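Long-range contacts in ribokinase (Thermotoga maritima, PDB 1VM7), which probably catalyses the ATP- and magnesium-dependent phosphorylation of ribose at its O-5 to give D-ribose 5-phosphate: residues I165-P170 / A263-L268; S18-S23 / D142-Q147; V278-A283 / A306-L311; I64-C69 / A300-E305. All blocks are in the same frame, centred on the assembly; numbering follows the deposited sequence.

Interaction 1: residues I165-P170 / A263-L268; sequences IVIFDP and AFAVAL
Asp169 OD1, just past the end of strand 165-168, is held by two partners: a salt bridge to Lys226 NZ and a hydrogen bond to Thr188 OG1. OD2 of the same carboxylate adds a weak hydrogen bond to Gln57. Lys226 is a predicted ATP-binding residue, so this end of the strand lies close to the probable nucleotide site.

The contact with helix 256-269 itself is wholly apolar. Ile167 carries most of it. Its CG1 stands beside the backbone N (chi1 -60°), and the chain then runs out nearly straight, so that CD1 is the atom that meets the helix. Ile167 CD1 lies 4.0 Å from Ala265 CB. Ile167 CD1 also comes to the edge of the Phe264 ring, near its plane, 4.3 Å from Phe264 CD2. Ile167 CD1 meets Leu268 CD1 at 4.3 Å. Leu268, one turn after Phe264, lays its CG over one face of that ring, toward the rim. Two residues earlier in the strand, Ile165 CG2 lies 4.4 Å from the same Leu268 CD1. Tyr186 of the next strand meets Phe264 edge-to-face.

Strand and helix axes run nearly antiparallel, at 169° and 11.0 Å apart. This is the helix-on-sheet layering of the three-layer alpha/beta core of PfkB-family kinases, here with helix 256-269, whose first turn carries Asp258, the predicted catalytic base.

Interaction 2: residues S18-S23 / D142-Q147; sequences SVVGSS and DILLLQ
Backbone hydrogen bonds come first. Ser18 uses both its polar main-chain atoms: its N donates to Ile143 O at 2.9 Å, and its O accepts from Leu145 N at 2.9 Å. Leu145 O then takes Val20 N at 2.9 Å. All three are almost straight, about 170° at the hydrogen, and lie nearly along the C=O axes. This is regular parallel pairing of two central strands. Between these bonds, Leu144 CA approaches Ser18 O in a CA-H...O contact.

Further on, a water takes over. It donates to Val20 O at 2.8 Å and accepts from Gln147 N at 2.9 Å, joining the chains where the strand 143-146 ends.

Apolar contacts fill both faces. On one, Val20 CG2 meets Leu144 CD1 at 3.7 Å, and Leu146 CD2 lies against Val20 CB. On the other, Val19 CG2 touches Leu145 CB.

The polar side chains gather at the C-terminal side of the pairing. Gln147 is bent at chi2, so its amide folds back over residues 19-21. Gln147 NE2 sits 3.4 Å from Val19 CG1 and donates to Gln57 OE1. Gln147 OE1 rests 3.4 Å from Gly21 CA, where any CB would collide with it. Ser22 OG bonds Glu149 and Gly54 N, both at the predicted substrate site. The chemistry passes from buried apolar pairing to polar groups beside the predicted substrate site, consistent with a place near the sugar.

Interaction 3: residues V278-A283 / A306-L311; sequences VIFGTA and AFLKNL
Leu308 of the C-terminal helix 301-309 is the centre of the contact. Its CG stands beside the backbone N (chi1 -66°), and its two methyls part over helix 274-288. Leu308 CD2 lies 3.6 Å from Ala283 CB. Leu308 CD2 also reaches Ile279 CG2 at 4.1 Å. Leu308 CD1 goes the other way and meets Phe280 CD1 at 3.8 Å, the two side chains crossing at about a right angle. Phe307 supplies the remaining touch. Its CG is anti to the backbone N (chi1 -163°), which brings Phe307 CD2 to 3.8 Å from Ala283 CB. The small methyl of Ala283 therefore lies against both Leu308 and Phe307. An alanine at Leu308 would remove both methyls and would probably loosen the hold on Ile279, Phe280 and Ala283, leaving much of the contact to Phe307.

No hydrogen bond crosses between the two segments. Here the last helix of this PfkB-family fold packs against helix 274-288 through apolar side chains.

The next shell backs these groups. Phe246, from a loop, meets the Phe307 ring with its plane at about 70° and also covers Ala283. Phe280 lies on Ala263 and Ala267 of helix 256-269, which packs on the same helix 274-288. Within helix 274-288 itself, Val278 O accepts from Thr282 N at 2.8 Å and from Thr282 OG1 at 3.0 Å. The hydroxyl comes from above the carbonyl plane, and the OG1 bond ties the Thr282 side chain back onto its own helix.

Interaction 4: residues I64-C69 / A300-E305; sequences IGEKGC and AREEVE
Ile64 and Arg301 bury the most surface here, and Glu66 comes next. Ile64 lies in the last turn of helix 53-65, with its carbonyl turned toward the start of helix 301-309. Arg301 NH1 donates to Ile64 O at 2.7 Å, with 158° at the hydrogen. The oxygen lies in the guanidinium plane, while NH1 sits above the plane of the carbonyl. The Arg301 chain is bent at chi2 (46°), so CB, CG and CD curve round the same oxygen, and Arg301 CD also meets Ile64 CG2 at 4.0 Å. The other branch of Ile64 sends CD1 to Val304 CG2, 4.1 Å away.

Three groups fix the guanidinium. Besides Ile64 O, Arg301 NE makes a salt bridge to Glu305 OE2 at 2.9 Å, and NH2 pairs with Glu270. A leucine in place of Arg301 would lose all three polar links and would probably leave the end of helix 53-65 less firmly held.

Glu66 leaves the helix with positive phi. Its extended side chain lies across the base of Arg301, with Glu66 CD 3.7 Å from Arg301 CB, short of the guanidinium nitrogens. Glu66 OE2 is 3.7 Å from Glu302 OE1, a close approach of like charges, which may raise the proton affinity of one of them.

Ala300 is the N-cap residue. Ala300 N donates to Glu303 OE1 at 3.0 Å, the half of a capping box that an alanine N-cap allows. The C-terminal end of the helix whose first turn, with Gly52 before it, carries predicted substrate-binding residues thus meets the capped N-terminal end of the chain's last helix.

In the fold
From the N terminus, residues 18-23 open the first loop, which interaction 2 closes at 142-147 in the central sheet. Residues 64-69 lie inside it and make their interaction 4 contact at 300-305, so interactions 2 and 4 cross. Val19 and Cys69 touch where they meet. Interaction 1 starts after interaction 2 has closed, at the neighbouring strand, and ends on helix 256-269. It is nested within interaction 4. Residues 278-283 also open inside interaction 4, but close after it at 306-311, so interactions 3 and 4 cross and share helix 301-309. Phe280 joins them and reaches interaction 1 too. Together they tie central strands, covering helices and the C terminus.

Interaction 1: residues I165-P170 / A263-L268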
loop_
_atom_site.group_PDB
_atom_site.type_symbol
_atom_site.label_atom_id
_atom_site.label_comp_id
_atom_site.label_asym_id
_atom_site.label_seq_id
_atom_site.Cartn_x
_atom_site.Cartn_y
_atom_site.Cartn_z
ATOM N N ILE A 165 8.554 34.763 -11.021
ATOM C CA ILE A 165 8.663 33.834 -12.130
ATOM C C ILE A 165 7.841 32.592 -11.798
ATOM O O ILE A 165 8.019 31.976 -10.753
ATOM C CB ILE A 165 10.141 33.510 -12.443
ATOM C CG1 ILE A 165 10.841 34.787 -12.927
ATOM C CG2 ILE A 165 10.253 32.414 -13.478
ATOM C CD1 ILE A 165 12.324 34.760 -12.739
ATOM N N VAL A 166 6.896 32.286 -12.681
ATOM C CA VAL A 166 5.984 31.171 -12.524
ATOM C C VAL A 166 6.374 30.092 -13.541
ATOM O O VAL A 166 6.350 30.332 -14.762
ATOM C CB VAL A 166 4.508 31.596 -12.724
ATOM C CG1 VAL A 166 3.546 30.406 -12.521
ATOM C CG2 VAL A 166 4.147 32.728 -11.788
ATOM N N ILE A 167 6.761 28.931 -12.988
ATOM C CA ILE A 167 7.146 27.738 -13.720
ATOM C C ILE A 167 6.081 26.676 -13.452
ATOM O O ILE A 167 5.863 26.308 -12.303
ATOM C CB ILE A 167 8.501 27.197 -13.233
ATOM C CG1 ILE A 167 9.596 28.257 -13.440
ATOM C CG2 ILE A 167 8.821 25.896 -13.955
ATOM C CD1 ILE A 167 10.893 28.063 -12.645
ATOM N N PHE A 168 5.415 26.211 -14.516
ATOM C CA PHE A 168 4.341 25.211 -14.413
ATOM C C PHE A 168 4.700 23.941 -15.205
ATOM O O PHE A 168 4.903 23.971 -16.407
ATOM C CB PHE A 168 3.018 25.804 -14.888
ATOM C CG PHE A 168 1.897 24.812 -14.970
ATOM C CD1 PHE A 168 1.534 24.066 -13.879
ATOM C CD2 PHE A 168 1.195 24.632 -16.163
ATOM C CE1 PHE A 168 0.503 23.161 -13.961
ATOM C CE2 PHE A 168 0.163 23.739 -16.248
ATOM C CZ PHE A 168 -0.188 22.992 -15.155
ATOM N N ASP A 169 4.828 22.842 -14.475
ATOM C CA ASP A 169 5.093 21.537 -15.033
ATOM C C ASP A 169 3.729 20.857 -15.210
ATOM O O ASP A 169 3.044 20.494 -14.232
ATOM C CB ASP A 169 5.988 20.779 -14.069
ATOM C CG ASP A 169 6.623 19.546 -14.667
ATOM O OD1 ASP A 169 6.700 19.465 -15.926
ATOM O OD2 ASP A 169 7.082 18.685 -13.839
ATOM N N PRO A 170 3.284 20.719 -16.460
ATOM C CA PRO A 170 1.915 20.265 -16.681
ATOM C C PRO A 170 1.821 18.735 -16.530
ATOM O O PRO A 170 1.488 18.026 -17.464
ATOM C CB PRO A 170 1.629 20.749 -18.104
ATOM C CG PRO A 170 3.002 20.631 -18.793
ATOM C CD PRO A 170 4.004 20.960 -17.731
ATOM N N ALA A 263 16.523 22.162 -10.660
ATOM C CA ALA A 263 17.849 22.655 -11.035
ATOM C C ALA A 263 17.753 23.862 -11.969
ATOM O O ALA A 263 18.464 24.845 -11.794
ATOM C CB ALA A 263 18.624 21.556 -11.680
ATOM N N PHE A 264 16.859 23.799 -12.957
ATOM C CA PHE A 264 16.574 24.970 -13.790
ATOM C C PHE A 264 16.271 26.203 -12.938
ATOM O O PHE A 264 16.818 27.268 -13.167
ATOM C CB PHE A 264 15.396 24.668 -14.713
ATOM C CG PHE A 264 15.039 25.792 -15.610
ATOM C CD1 PHE A 264 15.830 26.086 -16.706
ATOM C CD2 PHE A 264 13.937 26.578 -15.358
ATOM C CE1 PHE A 264 15.524 27.131 -17.530
ATOM C CE2 PHE A 264 13.607 27.621 -16.213
ATOM C CZ PHE A 264 14.411 27.901 -17.273
ATOM N N ALA A 265 15.406 26.029 -11.944
ATOM C CA ALA A 265 14.966 27.113 -11.080
ATOM C C ALA A 265 16.104 27.649 -10.193
ATOM O O ALA A 265 16.204 28.850 -9.996
ATOM C CB ALA A 265 13.800 26.634 -10.255
ATOM N N VAL A 266 16.931 26.742 -9.660
ATOM C CA VAL A 266 18.154 27.097 -8.911
ATOM C C VAL A 266 19.062 27.998 -9.714
ATOM O O VAL A 266 19.573 28.980 -9.192
ATOM C CB VAL A 266 18.962 25.817 -8.477
ATOM C CG1 VAL A 266 20.392 26.161 -8.011
ATOM C CG2 VAL A 266 18.234 25.079 -7.361
ATOM N N ALA A 267 19.262 27.651 -10.983
ATOM C CA ALA A 267 20.063 28.448 -11.893
ATOM C C ALA A 267 19.506 29.871 -12.083
ATOM O O ALA A 267 20.212 30.859 -11.882
ATOM C CB ALA A 267 20.169 27.739 -13.191
ATOM N N LEU A 268 18.227 29.977 -12.412
ATOM C CA LEU A 268 17.590 31.282 -12.481
ATOM C C LEU A 268 17.797 32.067 -11.177
ATOM O O LEU A 268 18.107 33.248 -11.218
ATOM C CB LEU A 268 16.095 31.140 -12.762
ATOM C CG LEU A 268 15.641 30.469 -14.078
ATOM C CD1 LEU A 268 14.125 30.512 -14.218
ATOM C CD2 LEU A 268 16.302 31.128 -15.286
#

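Interaction 2: residues S18-S23 / D142-Q147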
loop_
_atom_site.group_PDB
_atom_site.type_symbol
_atom_site.label_atom_id
_atom_site.label_comp_id
_atom_site.label_asym_id
_atom_site.label_seq_id
_atom_site.Cartn_x
_atom_site.Cartn_y
_atom_site.Cartn_z
ATOM N N SER A 18 9.882 29.093 -4.105
ATOM C CA SER A 18 8.838 28.331 -3.466
ATOM C C SER A 18 8.323 27.283 -4.422
ATOM O O SER A 18 8.202 27.532 -5.620
ATOM C CB SER A 18 7.683 29.230 -3.078
ATOM O OG SER A 18 8.058 30.101 -2.040
ATOM N N VAL A 19 8.045 26.096 -3.896
ATOM C CA VAL A 19 7.350 25.056 -4.631
ATOM C C VAL A 19 5.990 24.932 -3.969
ATOM O O VAL A 19 5.899 24.922 -2.747
ATOM C CB VAL A 19 8.040 23.634 -4.603
ATOM C CG1 VAL A 19 7.271 22.672 -5.478
ATOM C CG2 VAL A 19 9.451 23.677 -5.076
ATOM N N VAL A 20 4.935 24.885 -4.778
ATOM C CA VAL A 20 3.603 24.643 -4.266
ATOM C C VAL A 20 3.093 23.392 -4.976
ATOM O O VAL A 20 2.870 23.386 -6.173
ATOM C CB VAL A 20 2.660 25.831 -4.484
ATOM C CG1 VAL A 20 1.278 25.494 -3.930
ATOM C CG2 VAL A 20 3.219 27.103 -3.815
ATOM N N GLY A 21 2.943 22.316 -4.233
ATOM C CA GLY A 21 2.665 21.054 -4.852
ATOM C C GLY A 21 2.627 19.842 -3.943
ATOM O O GLY A 21 2.384 19.915 -2.737
ATOM N N SER A 22 2.870 18.701 -4.565
ATOM C CA SER A 22 2.488 17.414 -4.043
ATOM C C SER A 22 3.615 16.674 -3.289
ATOM O O SER A 22 4.798 16.798 -3.611
ATOM C CB SER A 22 2.035 16.571 -5.224
ATOM O OG SER A 22 3.153 16.356 -6.110
ATOM N N SER A 23 3.215 15.939 -2.253
ATOM C CA SER A 23 4.078 15.002 -1.519
ATOM C C SER A 23 3.374 13.613 -1.507
ATOM O O SER A 23 2.202 13.541 -1.148
ATOM C CB SER A 23 4.248 15.406 -0.057
ATOM O OG SER A 23 4.853 16.659 0.102
ATOM N N ASP A 142 10.436 34.730 -5.167
ATOM C CA ASP A 142 10.640 35.334 -6.483
ATOM C C ASP A 142 10.445 34.355 -7.622
ATOM O O ASP A 142 10.157 34.765 -8.736
ATOM C CB ASP A 142 12.041 35.942 -6.602
ATOM C CG ASP A 142 12.352 36.886 -5.478
ATOM O OD1 ASP A 142 11.848 38.022 -5.480
ATOM O OD2 ASP A 142 13.094 36.474 -4.574
ATOM N N ILE A 143 10.592 33.067 -7.333
ATOM C CA ILE A 143 10.384 32.004 -8.310
ATOM C C ILE A 143 9.406 30.971 -7.735
ATOM O O ILE A 143 9.498 30.589 -6.573
ATOM C CB ILE A 143 11.700 31.287 -8.690
ATOM C CG1 ILE A 143 12.710 32.262 -9.304
ATOM C CG2 ILE A 143 11.413 30.112 -9.638
ATOM C CD1 ILE A 143 14.118 31.666 -9.490
ATOM N N LEU A 144 8.469 30.537 -8.562
ATOM C CA LEU A 144 7.410 29.629 -8.150
ATOM C C LEU A 144 7.350 28.410 -9.023
ATOM O O LEU A 144 7.174 28.514 -10.254
ATOM C CB LEU A 144 6.043 30.326 -8.205
ATOM C CG LEU A 144 4.790 29.473 -7.919
ATOM C CD1 LEU A 144 4.866 28.886 -6.555
ATOM C CD2 LEU A 144 3.525 30.324 -8.053
ATOM N N LEU A 145 7.484 27.240 -8.385
ATOM C CA LEU A 145 7.326 25.970 -9.096
ATOM C C LEU A 145 5.991 25.300 -8.792
ATOM O O LEU A 145 5.604 25.127 -7.637
ATOM C CB LEU A 145 8.438 24.990 -8.801
ATOM C CG LEU A 145 9.690 25.200 -9.639
ATOM C CD1 LEU A 145 10.256 26.536 -9.290
ATOM C CD2 LEU A 145 10.675 24.125 -9.311
ATOM N N LEU A 146 5.312 24.933 -9.866
ATOM C CA LEU A 146 4.000 24.329 -9.813
ATOM C C LEU A 146 4.021 23.072 -10.658
ATOM O O LEU A 146 4.815 22.962 -11.589
ATOM C CB LEU A 146 2.954 25.307 -10.352
ATOM C CG LEU A 146 2.769 26.628 -9.605
ATOM C CD1 LEU A 146 1.888 27.638 -10.368
ATOM C CD2 LEU A 146 2.170 26.342 -8.242
ATOM N N GLN A 147 3.160 22.120 -10.300
ATOM C CA GLN A 147 2.878 20.955 -11.134
ATOM C C GLN A 147 1.370 20.754 -11.168
ATOM O O GLN A 147 0.593 21.692 -10.910
ATOM C CB GLN A 147 3.600 19.702 -10.651
ATOM C CG GLN A 147 4.960 19.943 -10.015
ATOM C CD GLN A 147 4.924 20.609 -8.648
ATOM O OE1 GLN A 147 4.037 20.346 -7.832
ATOM N NE2 GLN A 147 5.931 21.450 -8.377
HETATM O O HOH W 1 1.156 22.448 -8.231
#

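Interaction 3: residues V278-A283 / A306-L311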
loop_
_atom_site.group_PDB
_atom_site.type_symbol
_atom_site.label_atom_id
_atom_site.label_comp_id
_atom_site.label_asym_id
_atom_site.label_seq_id
_atom_site.Cartn_x
_atom_site.Cartn_y
_atom_site.Cartn_z
ATOM N N VAL A 278 18.920 26.183 -18.539
ATOM C CA VAL A 278 18.593 24.918 -19.234
ATOM C C VAL A 278 19.796 23.989 -19.224
ATOM O O VAL A 278 19.668 22.801 -18.961
ATOM C CB VAL A 278 18.153 25.065 -20.730
ATOM C CG1 VAL A 278 18.178 23.695 -21.447
ATOM C CG2 VAL A 278 16.758 25.641 -20.855
ATOM N N ILE A 279 20.969 24.522 -19.530
ATOM C CA ILE A 279 22.161 23.685 -19.535
ATOM C C ILE A 279 22.353 23.064 -18.147
ATOM O O ILE A 279 22.599 21.862 -18.005
ATOM C CB ILE A 279 23.432 24.463 -19.870
ATOM C CG1 ILE A 279 23.324 25.121 -21.245
ATOM C CG2 ILE A 279 24.646 23.527 -19.772
ATOM C CD1 ILE A 279 23.809 24.274 -22.392
ATOM N N PHE A 280 22.235 23.912 -17.129
ATOM C CA PHE A 280 22.476 23.505 -15.768
ATOM C C PHE A 280 21.515 22.408 -15.341
ATOM O O PHE A 280 21.935 21.404 -14.788
ATOM C CB PHE A 280 22.379 24.704 -14.831
ATOM C CG PHE A 280 22.665 24.365 -13.392
ATOM C CD1 PHE A 280 23.972 24.280 -12.934
ATOM C CD2 PHE A 280 21.633 24.124 -12.506
ATOM C CE1 PHE A 280 24.258 23.960 -11.610
ATOM C CE2 PHE A 280 21.907 23.817 -11.176
ATOM C CZ PHE A 280 23.229 23.726 -10.731
ATOM N N GLY A 281 20.227 22.609 -15.632
ATOM C CA GLY A 281 19.205 21.626 -15.351
ATOM C C GLY A 281 19.373 20.344 -16.134
ATOM O O GLY A 281 19.088 19.252 -15.646
ATOM N N THR A 282 19.789 20.489 -17.378
ATOM C CA THR A 282 20.102 19.345 -18.232
ATOM C C THR A 282 21.191 18.479 -17.579
ATOM O O THR A 282 21.118 17.261 -17.583
ATOM C CB THR A 282 20.530 19.836 -19.633
ATOM O OG1 THR A 282 19.354 20.181 -20.383
ATOM C CG2 THR A 282 21.294 18.779 -20.376
ATOM N N ALA A 283 22.206 19.125 -17.030
ATOM C CA ALA A 283 23.302 18.414 -16.406
ATOM C C ALA A 283 22.845 17.638 -15.183
ATOM O O ALA A 283 23.226 16.490 -14.977
ATOM C CB ALA A 283 24.390 19.401 -16.008
ATOM N N ALA A 306 30.895 19.206 -10.959
ATOM C CA ALA A 306 31.925 18.297 -11.469
ATOM C C ALA A 306 31.559 17.774 -12.856
ATOM O O ALA A 306 32.430 17.541 -13.682
ATOM C CB ALA A 306 32.163 17.146 -10.482
ATOM N N PHE A 307 30.263 17.623 -13.110
ATOM C CA PHE A 307 29.804 17.194 -14.410
ATOM C C PHE A 307 30.156 18.227 -15.497
ATOM O O PHE A 307 30.764 17.898 -16.518
ATOM C CB PHE A 307 28.298 16.953 -14.360
ATOM C CG PHE A 307 27.805 16.146 -15.490
ATOM C CD1 PHE A 307 28.123 14.799 -15.565
ATOM C CD2 PHE A 307 27.043 16.722 -16.492
ATOM C CE1 PHE A 307 27.672 14.033 -16.611
ATOM C CE2 PHE A 307 26.592 15.972 -17.550
ATOM C CZ PHE A 307 26.905 14.620 -17.616
ATOM N N LEU A 308 29.733 19.461 -15.243
ATOM C CA LEU A 308 29.855 20.577 -16.149
ATOM C C LEU A 308 31.313 20.932 -16.412
ATOM O O LEU A 308 31.662 21.279 -17.530
ATOM C CB LEU A 308 29.152 21.786 -15.544
ATOM C CG LEU A 308 27.628 21.668 -15.401
ATOM C CD1 LEU A 308 27.125 22.643 -14.369
ATOM C CD2 LEU A 308 26.936 21.887 -16.763
ATOM N N LYS A 309 32.137 20.839 -15.365
ATOM C CA LYS A 309 33.562 21.078 -15.468
ATOM C C LYS A 309 34.194 20.013 -16.362
ATOM O O LYS A 309 34.946 20.327 -17.290
ATOM C CB LYS A 309 34.219 21.075 -14.083
ATOM N N ASN A 310 33.847 18.758 -16.085
ATOM C CA ASN A 310 34.294 17.593 -16.874
ATOM C C ASN A 310 34.028 17.649 -18.404
ATOM O O ASN A 310 34.423 16.505 -19.042
ATOM C CB ASN A 310 33.644 16.296 -16.332
ATOM C CG ASN A 310 34.587 15.485 -15.448
ATOM O OD1 ASN A 310 35.755 15.306 -15.774
ATOM N ND2 ASN A 310 34.061 14.963 -14.331
ATOM N N LEU A 311 33.267 18.796 -18.946
ATOM C CA LEU A 311 32.942 18.791 -20.337
ATOM C C LEU A 311 34.014 19.511 -21.110
ATOM O O LEU A 311 34.048 19.163 -22.190
ATOM C CB LEU A 311 31.533 19.453 -20.586
ATOM C CG LEU A 311 30.440 18.668 -19.972
ATOM C CD1 LEU A 311 29.139 19.437 -20.105
ATOM C CD2 LEU A 311 30.329 17.246 -20.611
ATOM O OXT LEU A 311 34.842 20.322 -20.609
#

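Interaction 4: residues I64-C69 / A300-E305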
loop_
_atom_site.group_PDB
_atom_site.type_symbol
_atom_site.label_atom_id
_atom_site.label_comp_id
_atom_site.label_asym_id
_atom_site.label_seq_id
_atom_site.Cartn_x
_atom_site.Cartn_y
_atom_site.Cartn_z
ATOM N N ILE A 64 20.419 21.043 -4.647
ATOM C CA ILE A 64 21.274 21.653 -5.660
ATOM C C ILE A 64 21.494 23.139 -5.395
ATOM O O ILE A 64 22.578 23.660 -5.673
ATOM C CB ILE A 64 20.715 21.366 -7.054
ATOM C CG1 ILE A 64 20.663 19.827 -7.215
ATOM C CG2 ILE A 64 21.549 22.044 -8.134
ATOM C CD1 ILE A 64 20.245 19.353 -8.553
ATOM N N GLY A 65 20.473 23.803 -4.857
ATOM C CA GLY A 65 20.558 25.214 -4.493
ATOM C C GLY A 65 21.313 25.470 -3.210
ATOM O O GLY A 65 21.885 26.539 -3.022
ATOM N N GLU A 66 21.273 24.494 -2.310
ATOM C CA GLU A 66 21.980 24.548 -1.028
ATOM C C GLU A 66 21.503 25.673 -0.101
ATOM O O GLU A 66 22.190 26.062 0.832
ATOM C CB GLU A 66 23.499 24.613 -1.264
ATOM C CG GLU A 66 24.059 23.300 -1.770
ATOM C CD GLU A 66 25.563 23.312 -1.927
ATOM O OE1 GLU A 66 26.156 24.346 -2.346
ATOM O OE2 GLU A 66 26.157 22.248 -1.642
ATOM N N LYS A 67 20.303 26.172 -0.355
ATOM C CA LYS A 67 19.683 27.177 0.494
ATOM C C LYS A 67 18.306 26.730 0.955
ATOM O O LYS A 67 17.463 27.557 1.265
ATOM C CB LYS A 67 19.576 28.476 -0.283
ATOM C CG LYS A 67 20.944 29.074 -0.577
ATOM C CD LYS A 67 20.818 30.433 -1.157
ATOM C CE LYS A 67 22.167 30.951 -1.655
ATOM N NZ LYS A 67 23.361 30.250 -1.124
ATOM N N GLY A 68 18.095 25.416 1.023
ATOM C CA GLY A 68 16.816 24.870 1.427
ATOM C C GLY A 68 15.790 25.093 0.345
ATOM O O GLY A 68 16.143 25.313 -0.817
ATOM N N CYS A 69 14.517 25.029 0.722
ATOM C CA CYS A 69 13.424 25.298 -0.202
ATOM C C CYS A 69 12.111 25.523 0.528
ATOM O O CYS A 69 11.780 24.804 1.453
ATOM C CB CYS A 69 13.277 24.169 -1.212
ATOM S SG CYS A 69 12.109 24.497 -2.630
ATOM N N ALA A 300 23.922 16.037 -5.702
ATOM C CA ALA A 300 24.315 17.168 -4.893
ATOM C C ALA A 300 24.978 18.201 -5.825
ATOM O O ALA A 300 25.495 17.857 -6.897
ATOM C CB ALA A 300 25.276 16.723 -3.799
ATOM N N ARG A 301 24.921 19.464 -5.418
ATOM C CA ARG A 301 25.463 20.563 -6.187
ATOM C C ARG A 301 26.889 20.299 -6.694
ATOM O O ARG A 301 27.185 20.521 -7.856
ATOM C CB ARG A 301 25.441 21.842 -5.343
ATOM C CG ARG A 301 25.956 23.070 -6.074
ATOM C CD ARG A 301 25.352 23.181 -7.476
ATOM N NE ARG A 301 25.672 24.480 -8.043
ATOM C CZ ARG A 301 24.973 25.590 -7.847
ATOM N NH1 ARG A 301 23.895 25.583 -7.091
ATOM N NH2 ARG A 301 25.370 26.715 -8.419
ATOM N N GLU A 302 27.757 19.801 -5.823
ATOM C CA GLU A 302 29.120 19.468 -6.222
ATOM C C GLU A 302 29.159 18.455 -7.374
ATOM O O GLU A 302 29.994 18.564 -8.270
ATOM C CB GLU A 302 29.964 18.997 -5.018
ATOM C CG GLU A 302 29.339 17.843 -4.192
ATOM C CD GLU A 302 28.570 18.273 -2.904
ATOM O OE1 GLU A 302 27.583 19.073 -2.990
ATOM O OE2 GLU A 302 28.942 17.759 -1.807
ATOM N N GLU A 303 28.231 17.501 -7.381
ATOM C CA GLU A 303 28.179 16.551 -8.473
ATOM C C GLU A 303 27.855 17.256 -9.791
ATOM O O GLU A 303 28.535 16.997 -10.777
ATOM C CB GLU A 303 27.250 15.396 -8.123
ATOM C CG GLU A 303 27.851 14.602 -6.953
ATOM C CD GLU A 303 26.971 13.489 -6.461
ATOM O OE1 GLU A 303 25.832 13.778 -6.021
ATOM O OE2 GLU A 303 27.440 12.324 -6.495
ATOM N N VAL A 304 26.865 18.153 -9.771
ATOM C CA VAL A 304 26.439 18.899 -10.956
ATOM C C VAL A 304 27.602 19.750 -11.477
ATOM O O VAL A 304 27.858 19.795 -12.671
ATOM C CB VAL A 304 25.208 19.797 -10.660
ATOM C CG1 VAL A 304 24.723 20.472 -11.952
ATOM C CG2 VAL A 304 24.054 18.968 -10.010
ATOM N N GLU A 305 28.332 20.388 -10.575
ATOM C CA GLU A 305 29.492 21.205 -10.961
ATOM C C GLU A 305 30.636 20.368 -11.551
ATOM O O GLU A 305 31.274 20.781 -12.519
ATOM C CB GLU A 305 30.035 22.028 -9.767
ATOM C CG GLU A 305 29.044 23.056 -9.165
ATOM C CD GLU A 305 28.770 24.236 -10.093
ATOM O OE1 GLU A 305 29.708 24.727 -10.723
ATOM O OE2 GLU A 305 27.620 24.684 -10.197
#